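PDB 4IX4: MsStt7d protein from Micromonas, which probably acts as a protein kinase, its kinase domain binding adenine nucleotide together with magnesium. Local coordinates for residues E116-A121 and N173-E178; V164-V169 and L184-L189. All blocks are in the same frame, centred on the assembly; numbering follows the deposited sequence. Where two conformers were deposited one is given.

Contact 1: E116-A121 and N173-E178; sequences ENTVEA and NLIAAE. With ADP (adenosine-5'-diphosphate), chain F.
Val119 and Leu174 form the tightly packed part of this contact, joined through both backbone and side chains. Val119 N donates to Leu174 O at 2.9 Å in a slightly bent bond, with 153° at the hydrogen. The two side chains run alongside each other in the same direction, and Val119 CG2 rests on Leu174 CB at 3.6 Å. That methyl stands anti to the carbonyl carbon of Val119, on the side of its backbone N, which keeps it beside the carbonyl that the N-H is gripping. Thr118 CA adds a CA-H...O contact to the same Leu174 O at 3.2 Å. Thr118 is also the N-cap of helix 119-125: its OG1 accepts from Ala121 N at 3.1 Å, on a nearly straight line of 168°.

The other end is looser. Asn117 offers only its backbone O, 3.6 Å from Ile175 CG2, and its partly exposed side chain stays clear of the strand. The nucleotide lies along the side of the contact formed by Thr118 and Ile175: Ile175 CD1 meets the adenine at C2 of ADP (3.4 Å), while Thr118 CG2 approaches the ribose at O2'. The contact thus forms part of the kinase ATP pocket, where the segment following the hinge meets the floor of the cleft. Strand 174-177 pairs antiparallel with strand 183-186, whose Leu184 touches Val119, and helix 127-133 packs against Ala176 through Ala133.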
loop_
_atom_site.group_PDB
_atom_site.type_symbol
_atom_site.label_atom_id
_atom_site.label_comp_id
_atom_site.label_asym_id
_atom_site.label_seq_id
_atom_site.Cartn_x
_atom_site.Cartn_y
_atom_site.Cartn_z
ATOM N N GLU B 116 -3.456 -8.701 -21.326
ATOM C CA GLU B 116 -4.339 -8.911 -20.187
ATOM C C GLU B 116 -3.787 -9.914 -19.177
ATOM O O GLU B 116 -4.381 -10.140 -18.121
ATOM C CB GLU B 116 -5.756 -9.270 -20.649
ATOM C CG GLU B 116 -6.584 -8.044 -21.039
ATOM C CD GLU B 116 -6.685 -7.024 -19.906
ATOM O OE1 GLU B 116 -6.529 -7.422 -18.732
ATOM O OE2 GLU B 116 -6.913 -5.825 -20.185
ATOM N N ASN B 117 -2.652 -10.536 -19.479
ATOM C CA ASN B 117 -2.133 -11.583 -18.596
ATOM C C ASN B 117 -0.665 -11.437 -18.199
ATOM O O ASN B 117 0.198 -11.190 -19.042
ATOM C CB ASN B 117 -2.370 -12.974 -19.193
ATOM C CG ASN B 117 -3.836 -13.364 -19.210
ATOM O OD1 ASN B 117 -4.467 -13.503 -18.163
ATOM N ND2 ASN B 117 -4.379 -13.561 -20.403
ATOM N N THR B 118 -0.390 -11.617 -16.909
ATOM C CA THR B 118 0.957 -11.492 -16.382
ATOM C C THR B 118 1.543 -12.890 -16.394
ATOM O O THR B 118 0.818 -13.880 -16.515
ATOM C CB THR B 118 1.000 -10.965 -14.938
ATOM O OG1 THR B 118 0.405 -11.927 -14.056
ATOM C CG2 THR B 118 0.261 -9.648 -14.820
ATOM N N VAL B 119 2.856 -12.969 -16.262
ATOM C CA VAL B 119 3.526 -14.255 -16.244
ATOM C C VAL B 119 3.090 -15.029 -15.003
ATOM O O VAL B 119 2.980 -16.258 -15.023
ATOM C CB VAL B 119 5.051 -14.069 -16.312
ATOM C CG1 VAL B 119 5.785 -15.387 -16.058
ATOM C CG2 VAL B 119 5.426 -13.484 -17.675
ATOM N N GLU B 120 2.792 -14.305 -13.931
ATOM C CA GLU B 120 2.304 -14.964 -12.720
ATOM C C GLU B 120 0.987 -15.692 -12.999
ATOM O O GLU B 120 0.833 -16.875 -12.679
ATOM C CB GLU B 120 2.126 -13.959 -11.583
ATOM C CG GLU B 120 1.598 -14.578 -10.290
ATOM C CD GLU B 120 1.211 -13.516 -9.287
ATOM O OE1 GLU B 120 0.101 -12.964 -9.423
ATOM O OE2 GLU B 120 2.025 -13.214 -8.387
ATOM N N ALA B 121 0.040 -14.990 -13.610
ATOM C CA ALA B 121 -1.261 -15.580 -13.911
ATOM C C ALA B 121 -1.133 -16.738 -14.893
ATOM O O ALA B 121 -1.760 -17.781 -14.726
ATOM C CB ALA B 121 -2.207 -14.524 -14.456
ATOM N N ASN B 173 5.090 -8.848 -12.348
ATOM C CA ASN B 173 5.457 -7.617 -13.046
ATOM C C ASN B 173 6.068 -7.865 -14.404
ATOM O O ASN B 173 6.860 -7.051 -14.903
ATOM C CB ASN B 173 6.409 -6.770 -12.220
ATOM C CG ASN B 173 5.694 -5.999 -11.131
ATOM O OD1 ASN B 173 4.484 -5.730 -11.217
ATOM N ND2 ASN B 173 6.436 -5.619 -10.107
ATOM N N LEU B 174 5.694 -8.990 -14.995
ATOM C CA LEU B 174 6.051 -9.306 -16.368
ATOM C C LEU B 174 4.793 -9.601 -17.175
ATOM O O LEU B 174 3.935 -10.363 -16.733
ATOM C CB LEU B 174 6.992 -10.508 -16.395
ATOM C CG LEU B 174 8.403 -10.208 -15.888
ATOM C CD1 LEU B 174 9.143 -11.472 -15.507
ATOM C CD2 LEU B 174 9.191 -9.416 -16.934
ATOM N N ILE B 175 4.685 -9.000 -18.360
ATOM C CA ILE B 175 3.578 -9.286 -19.257
ATOM C C ILE B 175 4.118 -9.816 -20.578
ATOM O O ILE B 175 5.071 -9.256 -21.123
ATOM C CB ILE B 175 2.728 -8.023 -19.518
ATOM C CG1 ILE B 175 2.086 -7.541 -18.213
ATOM C CG2 ILE B 175 1.658 -8.285 -20.574
ATOM C CD1 ILE B 175 1.213 -6.306 -18.363
ATOM N N ALA B 176 3.523 -10.897 -21.078
ATOM C CA ALA B 176 3.847 -11.409 -22.409
ATOM C C ALA B 176 3.093 -10.557 -23.418
ATOM O O ALA B 176 1.869 -10.656 -23.537
ATOM C CB ALA B 176 3.444 -12.873 -22.538
ATOM N N ALA B 177 3.828 -9.714 -24.133
ATOM C CA ALA B 177 3.212 -8.680 -24.957
ATOM C C ALA B 177 2.739 -9.264 -26.280
ATOM O O ALA B 177 3.527 -9.438 -27.193
ATOM C CB ALA B 177 4.196 -7.551 -25.192
ATOM N N GLU B 178 1.447 -9.560 -26.384
ATOM C CA GLU B 178 0.929 -10.237 -27.569
ATOM C C GLU B 178 1.139 -9.410 -28.845
ATOM O O GLU B 178 1.281 -9.970 -29.937
ATOM C CB GLU B 178 -0.551 -10.592 -27.378
ATOM C CG GLU B 178 -0.931 -11.009 -25.947
ATOM C CD GLU B 178 -0.468 -12.414 -25.564
ATOM O OE1 GLU B 178 0.758 -12.638 -25.437
ATOM O OE2 GLU B 178 -1.343 -13.293 -25.370
HETATM P PB ADP F . -0.534 -5.381 -7.007
HETATM O O1B ADP F . 0.971 -5.347 -6.982
HETATM O O2B ADP F . -1.113 -6.390 -7.972
HETATM O O3B ADP F . -1.169 -5.379 -5.633
HETATM P PA ADP F . -0.523 -3.379 -9.004
HETATM O O1A ADP F . 0.826 -3.952 -9.377
HETATM O O2A ADP F . -0.768 -1.884 -9.044
HETATM O O3A ADP F . -0.978 -3.937 -7.570
HETATM O "O5'" ADP F . -1.564 -4.062 -10.019
HETATM C "C5'" ADP F . -1.759 -3.406 -11.255
HETATM C "C4'" ADP F . -2.296 -4.381 -12.283
HETATM O "O4'" ADP F . -2.329 -3.643 -13.499
HETATM C "C3'" ADP F . -1.408 -5.599 -12.481
HETATM O "O3'" ADP F . -2.179 -6.802 -12.421
HETATM C "C2'" ADP F . -0.899 -5.457 -13.891
HETATM O "O2'" ADP F . -0.907 -6.709 -14.581
HETATM C "C1'" ADP F . -1.814 -4.437 -14.556
HETATM N N9 ADP F . -1.000 -3.583 -15.438
HETATM C C8 ADP F . -0.131 -2.636 -15.035
HETATM N N7 ADP F . 0.471 -2.057 -16.105
HETATM C C5 ADP F . -0.028 -2.644 -17.209
HETATM C C6 ADP F . 0.161 -2.496 -18.660
HETATM N N6 ADP F . 1.031 -1.575 -19.137
HETATM N N1 ADP F . -0.552 -3.309 -19.469
HETATM C C2 ADP F . -1.422 -4.218 -18.999
HETATM N N3 ADP F . -1.652 -4.403 -17.682
HETATM C C4 ADP F . -0.994 -3.654 -16.767
#

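Contact 2: V164-V169 and L184-L189; sequences VVHRDV and LKLIDL. With MG (magnesium ion), chain G; ADP (adenosine-5'-diphosphate), chain F.
His166 reaches across to residues 186-189 with its imidazole. Beyond CB, CG stands anti to the backbone N (chi1 179°), which carries the ring over to the backbone of Ile187 and Asp188. CD2 faces Asp188 O distantly, at 4.0 Å. ND1, buried with no polar partner in the model, meets Leu189 CD2 at 3.7 Å, the two side chains crossing at about a right angle. CE1 is near both carbonyl oxygens, edge-on to Ile187 O at 3.0 Å and 3.1 Å from Asp188 O. NE2, at the tip, also lies 3.1 Å from Asp188 O, but the angle is too poor for a hydrogen bond. Leu186 CD2 lies over one ring face, offset toward the rim, in a CH-pi contact 4.3 Å from the centroid of the His166 ring. Water 1 sits over the opposite face. It donates to both His166 O and Asp188 O, tying the two backbones together.

His166-Arg167-Asp168 and Asp188-Leu189-Gly190 are the HRD motif of the kinase catalytic loop and a DLG version of the DFG motif, so the ring packs one against the other. With an alanine at His166, the space between Leu186 and Leu189 would probably be left unfilled, and the Ile187-Asp188 backbone would lose the ring bracing it against the catalytic loop.

Beyond the ring, the Asp168 and Asp188 carboxylates approach with their planes 67° apart. Asp188 OD2 binds magnesium at 2.5 Å, alongside ADP O1A and O1B and three waters. One of these, water 2, donates to Asp168 OD2 at 2.7 Å, while Asp168 OD1 forms a salt bridge with Lys170.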
loop_
_atom_site.group_PDB
_atom_site.type_symbol
_atom_site.label_atom_id
_atom_site.label_comp_id
_atom_site.label_asym_id
_atom_site.label_seq_id
_atom_site.Cartn_x
_atom_site.Cartn_y
_atom_site.Cartn_z
ATOM N N VAL B 164 19.305 2.179 -14.027
ATOM C CA VAL B 164 18.039 1.843 -13.390
ATOM C C VAL B 164 18.053 0.442 -12.776
ATOM O O VAL B 164 18.377 -0.536 -13.452
ATOM C CB VAL B 164 16.872 1.953 -14.400
ATOM C CG1 VAL B 164 15.556 1.517 -13.763
ATOM C CG2 VAL B 164 16.772 3.381 -14.932
ATOM N N VAL B 165 17.723 0.358 -11.490
ATOM C CA VAL B 165 17.476 -0.912 -10.822
ATOM C C VAL B 165 15.972 -0.987 -10.570
ATOM O O VAL B 165 15.375 -0.088 -9.962
ATOM C CB VAL B 165 18.258 -1.031 -9.501
ATOM C CG1 VAL B 165 17.912 -2.336 -8.777
ATOM C CG2 VAL B 165 19.750 -0.952 -9.765
ATOM N N HIS B 166 15.354 -2.051 -11.066
ATOM C CA HIS B 166 13.900 -2.146 -11.062
ATOM C C HIS B 166 13.348 -2.312 -9.641
ATOM O O HIS B 166 12.385 -1.635 -9.255
ATOM C CB HIS B 166 13.440 -3.266 -12.007
ATOM C CG HIS B 166 11.955 -3.441 -12.054
ATOM N ND1 HIS B 166 11.193 -3.096 -13.152
ATOM C CD2 HIS B 166 11.091 -3.944 -11.139
ATOM C CE1 HIS B 166 9.921 -3.357 -12.900
ATOM N NE2 HIS B 166 9.835 -3.883 -11.691
ATOM N N ARG B 167 13.976 -3.202 -8.873
ATOM C CA ARG B 167 13.657 -3.434 -7.462
ATOM C C ARG B 167 12.320 -4.124 -7.194
ATOM O O ARG B 167 11.947 -4.332 -6.037
ATOM C CB ARG B 167 13.764 -2.148 -6.632
ATOM C CG ARG B 167 13.910 -2.433 -5.146
ATOM C CD ARG B 167 13.362 -1.305 -4.323
ATOM N NE ARG B 167 14.367 -0.290 -4.066
ATOM C CZ ARG B 167 14.843 0.006 -2.858
ATOM N NH1 ARG B 167 14.419 -0.637 -1.776
ATOM N NH2 ARG B 167 15.753 0.952 -2.737
ATOM N N ASP B 168 11.596 -4.484 -8.245
ATOM C CA ASP B 168 10.355 -5.220 -8.052
ATOM C C ASP B 168 10.151 -6.256 -9.143
ATOM O O ASP B 168 9.051 -6.426 -9.657
ATOM C CB ASP B 168 9.155 -4.280 -7.966
ATOM C CG ASP B 168 7.965 -4.922 -7.285
ATOM O OD1 ASP B 168 8.128 -5.997 -6.677
ATOM O OD2 ASP B 168 6.860 -4.353 -7.360
ATOM N N VAL B 169 11.230 -6.953 -9.478
ATOM C CA VAL B 169 11.174 -7.996 -10.480
ATOM C C VAL B 169 10.482 -9.221 -9.898
ATOM O O VAL B 169 10.809 -9.663 -8.803
ATOM C CB VAL B 169 12.594 -8.357 -10.946
ATOM C CG1 VAL B 169 12.597 -9.641 -11.784
ATOM C CG2 VAL B 169 13.191 -7.185 -11.711
ATOM N N LEU B 184 8.460 -10.751 -23.346
ATOM C CA LEU B 184 8.156 -10.242 -22.000
ATOM C C LEU B 184 8.525 -8.770 -21.864
ATOM O O LEU B 184 9.585 -8.344 -22.306
ATOM C CB LEU B 184 8.871 -11.052 -20.918
ATOM C CG LEU B 184 8.543 -12.543 -20.835
ATOM C CD1 LEU B 184 9.110 -13.117 -19.540
ATOM C CD2 LEU B 184 7.046 -12.800 -20.920
ATOM N N LYS B 185 7.646 -8.004 -21.231
ATOM C CA LYS B 185 7.955 -6.630 -20.853
ATOM C C LYS B 185 7.746 -6.464 -19.355
ATOM O O LYS B 185 6.810 -7.027 -18.781
ATOM C CB LYS B 185 7.070 -5.639 -21.598
ATOM C CG LYS B 185 7.315 -5.603 -23.110
ATOM C CD LYS B 185 6.475 -4.534 -23.781
ATOM C CE LYS B 185 6.602 -4.615 -25.295
ATOM N NZ LYS B 185 5.822 -3.530 -25.968
ATOM N N LEU B 186 8.616 -5.687 -18.730
ATOM C CA LEU B 186 8.463 -5.352 -17.324
ATOM C C LEU B 186 7.406 -4.276 -17.144
ATOM O O LEU B 186 7.260 -3.388 -17.987
ATOM C CB LEU B 186 9.790 -4.848 -16.758
ATOM C CG LEU B 186 10.790 -5.969 -16.457
ATOM C CD1 LEU B 186 12.235 -5.460 -16.487
ATOM C CD2 LEU B 186 10.471 -6.647 -15.118
ATOM N N ILE B 187 6.681 -4.347 -16.031
ATOM C CA ILE B 187 5.826 -3.237 -15.633
ATOM C C ILE B 187 6.201 -2.793 -14.227
ATOM O O ILE B 187 6.982 -3.457 -13.533
ATOM C CB ILE B 187 4.322 -3.602 -15.666
ATOM C CG1 ILE B 187 4.063 -4.871 -14.854
ATOM C CG2 ILE B 187 3.841 -3.779 -17.101
ATOM C CD1 ILE B 187 2.583 -5.169 -14.648
ATOM N N ASP B 188 5.607 -1.684 -13.798
ATOM C CA ASP B 188 5.733 -1.219 -12.424
ATOM C C ASP B 188 7.140 -0.762 -12.062
ATOM O O ASP B 188 7.905 -1.504 -11.445
ATOM C CB ASP B 188 5.272 -2.307 -11.449
ATOM C CG ASP B 188 4.780 -1.739 -10.133
ATOM O OD1 ASP B 188 5.062 -0.555 -9.852
ATOM O OD2 ASP B 188 4.112 -2.476 -9.378
ATOM N N LEU B 189 7.473 0.468 -12.438
ATOM C CA LEU B 189 8.729 1.077 -12.019
ATOM C C LEU B 189 8.574 1.912 -10.733
ATOM O O LEU B 189 9.425 2.741 -10.412
ATOM C CB LEU B 189 9.297 1.926 -13.165
ATOM C CG LEU B 189 9.752 1.128 -14.397
ATOM C CD1 LEU B 189 9.844 2.017 -15.628
ATOM C CD2 LEU B 189 11.084 0.442 -14.112
HETATM MG MG MG G . 2.665 -3.968 -8.074
HETATM P PB ADP F . -0.534 -5.381 -7.007
HETATM O O1B ADP F . 0.971 -5.347 -6.982
HETATM O O2B ADP F . -1.113 -6.390 -7.972
HETATM O O3B ADP F . -1.169 -5.379 -5.633
HETATM P PA ADP F . -0.523 -3.379 -9.004
HETATM O O1A ADP F . 0.826 -3.952 -9.377
HETATM O O2A ADP F . -0.768 -1.884 -9.044
HETATM O O3A ADP F . -0.978 -3.937 -7.570
HETATM O "O5'" ADP F . -1.564 -4.062 -10.019
HETATM C "C5'" ADP F . -1.759 -3.406 -11.255
HETATM C "C4'" ADP F . -2.296 -4.381 -12.283
HETATM O "O4'" ADP F . -2.329 -3.643 -13.499
HETATM C "C3'" ADP F . -1.408 -5.599 -12.481
HETATM O "O3'" ADP F . -2.179 -6.802 -12.421
HETATM C "C2'" ADP F . -0.899 -5.457 -13.891
HETATM O "O2'" ADP F . -0.907 -6.709 -14.581
HETATM C "C1'" ADP F . -1.814 -4.437 -14.556
HETATM N N9 ADP F . -1.000 -3.583 -15.438
HETATM C C8 ADP F . -0.131 -2.636 -15.035
HETATM N N7 ADP F . 0.471 -2.057 -16.105
HETATM C C5 ADP F . -0.028 -2.644 -17.209
HETATM C C6 ADP F . 0.161 -2.496 -18.660
HETATM N N6 ADP F . 1.031 -1.575 -19.137
HETATM N N1 ADP F . -0.552 -3.309 -19.469
HETATM C C2 ADP F . -1.422 -4.218 -18.999
HETATM N N3 ADP F . -1.652 -4.403 -17.682
HETATM C C4 ADP F . -0.994 -3.654 -16.767
HETATM O O HOH W 1 9.792 -0.886 -9.497
HETATM O O HOH W 2 4.331 -4.771 -6.518
HETATM O O HOH W 3 2.674 -6.232 -9.314
HETATM O O HOH W 4 2.521 -1.718 -7.265
#

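The two contacts lie with their centres 13 Å apart in one protein kinase domain, and their segments alternate along the chain: 116-121, 164-169, 173-178, 184-189. They share the two-stranded antiparallel sheet of strands 174-177 and 183-186, with Ile175 O accepting from Lys185 N and Leu174 packing on Leu186. A second join lies at Asn173, whose ND2 bonds to Asp168 O and whose OD1 packs against Asp188 CB. Both contacts touch ADP, contact 1 at the adenine and ribose, contact 2 at both of these through Ile187 and at the magnesium-bound phosphates through Asp188. The hairpin thus puts Ile175 and Ile187 by the base, with Asn173 and Asp188, at its two ends, on the metal side.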